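Local structure of cyclic pyranopterin monophosphate synthase 2 (Mycobacterium tuberculosis, 4FDF) at residues A67-A72 with A132-D137. The protein probably catalyses the conversion of (8S)-3',8-cyclo-7,8-dihydroguanosine 5'-triphosphate to cyclic pyranopterin monophosphate, a step in molybdenum cofactor biosynthesis. Numbering follows the deposited sequence.
Sequences ATARVA and ALTLYD
Apolar contacts dominate where segment 67-72 of helix 65-83 passes segment 132-137 of helix 121-139. T134 projects straight at the facing helix, and its methyl does most of the touching. With OG1 beside the backbone N (chi1 -62°) and CG2 anti to it, T134 CG2 rests on the backbone of A69, 3.5 Å from A69 CA. The CA atoms of A69 and T134 are 5.1 Å apart, a closeness that the small alanine permits. T68 adds a second methyl from the flank: T68 CG2 meets T134 CG2 at 3.8 Å, the two threonine side chains crossing at about a right angle. A69 CB packs against one branch of the next residue, 3.6 Å from L135 CD2.

The segment axes approach to 8.3 Å at an angle of 150°, so the two helices run nearly antiparallel. They form the helical layer of the ferredoxin-like fold, lying against an antiparallel sheet; A69 and L135 both touch F99 of strand 92-101, and L135 also reaches I106 and I108 of strand 105-116, which ties the helix pair to the sheet.

Both hydroxyls bond back to a carbonyl four residues earlier, T134 OG1 to V130 O within its helix and T68 OG1 to D64 O just before helix 65-83. Across the interface T134 OG1 also comes close to A72 CB, 3.2 Å away, a tight van der Waals contact. A72 packs on P85 of a second subunit, while T68 packs on V71 of a third.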
loop_
_atom_site.group_PDB
_atom_site.type_symbol
_atom_site.label_atom_id
_atom_site.label_comp_id
_atom_site.label_asym_id
_atom_site.label_seq_id
_atom_site.Cartn_x
_atom_site.Cartn_y
_atom_site.Cartn_z
ATOM N N ALA B 67 -17.077 -6.343 14.428
ATOM C CA ALA B 67 -15.693 -6.062 14.790
ATOM C C ALA B 67 -14.802 -6.037 13.564
ATOM O O ALA B 67 -13.969 -5.147 13.429
ATOM C CB ALA B 67 -15.170 -7.086 15.818
ATOM N N THR B 68 -14.995 -6.996 12.660
ATOM C CA THR B 68 -14.173 -7.076 11.457
ATOM C C THR B 68 -14.374 -5.828 10.584
ATOM O O THR B 68 -13.408 -5.245 10.094
ATOM C CB THR B 68 -14.418 -8.397 10.670
ATOM O OG1 THR B 68 -14.091 -9.510 11.511
ATOM C CG2 THR B 68 -13.556 -8.482 9.405
ATOM N N ALA B 69 -15.627 -5.411 10.428
ATOM C CA ALA B 69 -15.950 -4.284 9.562
ATOM C C ALA B 69 -15.532 -2.952 10.166
ATOM O O ALA B 69 -15.117 -2.052 9.445
ATOM C CB ALA B 69 -17.432 -4.288 9.212
ATOM N N ARG B 70 -15.631 -2.834 11.485
ATOM C CA ARG B 70 -15.135 -1.650 12.174
ATOM C C ARG B 70 -13.650 -1.448 11.892
ATOM O O ARG B 70 -13.235 -0.341 11.524
ATOM C CB ARG B 70 -15.414 -1.724 13.684
ATOM C CG ARG B 70 -14.791 -0.613 14.509
ATOM C CD ARG B 70 -15.667 -0.220 15.712
ATOM N NE ARG B 70 -16.378 -1.358 16.284
ATOM C CZ ARG B 70 -17.627 -1.328 16.733
ATOM N NH1 ARG B 70 -18.338 -0.208 16.694
ATOM N NH2 ARG B 70 -18.167 -2.433 17.224
ATOM N N VAL B 71 -12.868 -2.518 12.048
ATOM C CA VAL B 71 -11.417 -2.467 11.813
ATOM C C VAL B 71 -11.107 -2.164 10.351
ATOM O O VAL B 71 -10.202 -1.378 10.057
ATOM C CB VAL B 71 -10.677 -3.778 12.262
ATOM C CG1 VAL B 71 -9.185 -3.694 11.935
ATOM C CG2 VAL B 71 -10.841 -4.016 13.760
ATOM N N ALA B 72 -11.859 -2.769 9.436
ATOM C CA ALA B 72 -11.669 -2.496 8.000
ATOM C C ALA B 72 -11.985 -1.031 7.632
ATOM O O ALA B 72 -11.262 -0.405 6.827
ATOM C CB ALA B 72 -12.496 -3.466 7.150
ATOM N N ALA B 132 -19.046 -1.298 4.983
ATOM C CA ALA B 132 -20.214 -1.906 4.334
ATOM C C ALA B 132 -19.801 -3.073 3.453
ATOM O O ALA B 132 -20.404 -4.141 3.510
ATOM C CB ALA B 132 -20.964 -0.869 3.496
ATOM N N LEU B 133 -18.768 -2.869 2.640
ATOM C CA LEU B 133 -18.221 -3.953 1.831
ATOM C C LEU B 133 -17.781 -5.137 2.690
ATOM O O LEU B 133 -17.964 -6.292 2.308
ATOM C CB LEU B 133 -17.039 -3.468 0.974
ATOM C CG LEU B 133 -17.339 -2.540 -0.217
ATOM C CD1 LEU B 133 -16.070 -1.836 -0.701
ATOM C CD2 LEU B 133 -17.980 -3.313 -1.353
ATOM N N THR B 134 -17.191 -4.836 3.845
ATOM C CA THR B 134 -16.713 -5.863 4.749
ATOM C C THR B 134 -17.879 -6.577 5.426
ATOM O O THR B 134 -17.841 -7.799 5.590
ATOM C CB THR B 134 -15.733 -5.286 5.777
ATOM O OG1 THR B 134 -14.594 -4.770 5.079
ATOM C CG2 THR B 134 -15.282 -6.360 6.761
ATOM N N LEU B 135 -18.914 -5.827 5.804
ATOM C CA LEU B 135 -20.122 -6.465 6.301
ATOM C C LEU B 135 -20.650 -7.444 5.263
ATOM O O LEU B 135 -20.912 -8.606 5.578
ATOM C CB LEU B 135 -21.207 -5.449 6.649
ATOM C CG LEU B 135 -21.018 -4.661 7.939
ATOM C CD1 LEU B 135 -22.246 -3.796 8.138
ATOM C CD2 LEU B 135 -20.768 -5.572 9.162
ATOM N N TYR B 136 -20.795 -6.972 4.026
ATOM C CA TYR B 136 -21.284 -7.815 2.952
ATOM C C TYR B 136 -20.418 -9.069 2.769
ATOM O O TYR B 136 -20.941 -10.159 2.545
ATOM C CB TYR B 136 -21.400 -7.035 1.640
ATOM C CG TYR B 136 -21.940 -7.893 0.518
ATOM C CD1 TYR B 136 -21.089 -8.435 -0.440
ATOM C CD2 TYR B 136 -23.294 -8.193 0.442
ATOM C CE1 TYR B 136 -21.578 -9.241 -1.467
ATOM C CE2 TYR B 136 -23.798 -9.002 -0.580
ATOM C CZ TYR B 136 -22.929 -9.524 -1.534
ATOM O OH TYR B 136 -23.413 -10.333 -2.537
ATOM N N ASP B 137 -19.097 -8.922 2.861
ATOM C CA ASP B 137 -18.230 -10.084 2.770
ATOM C C ASP B 137 -18.545 -11.113 3.870
ATOM O O ASP B 137 -18.435 -12.310 3.648
ATOM C CB ASP B 137 -16.754 -9.688 2.838
ATOM C CG ASP B 137 -15.828 -10.874 2.590
ATOM O OD1 ASP B 137 -15.918 -11.480 1.502
ATOM O OD2 ASP B 137 -15.044 -11.230 3.496
#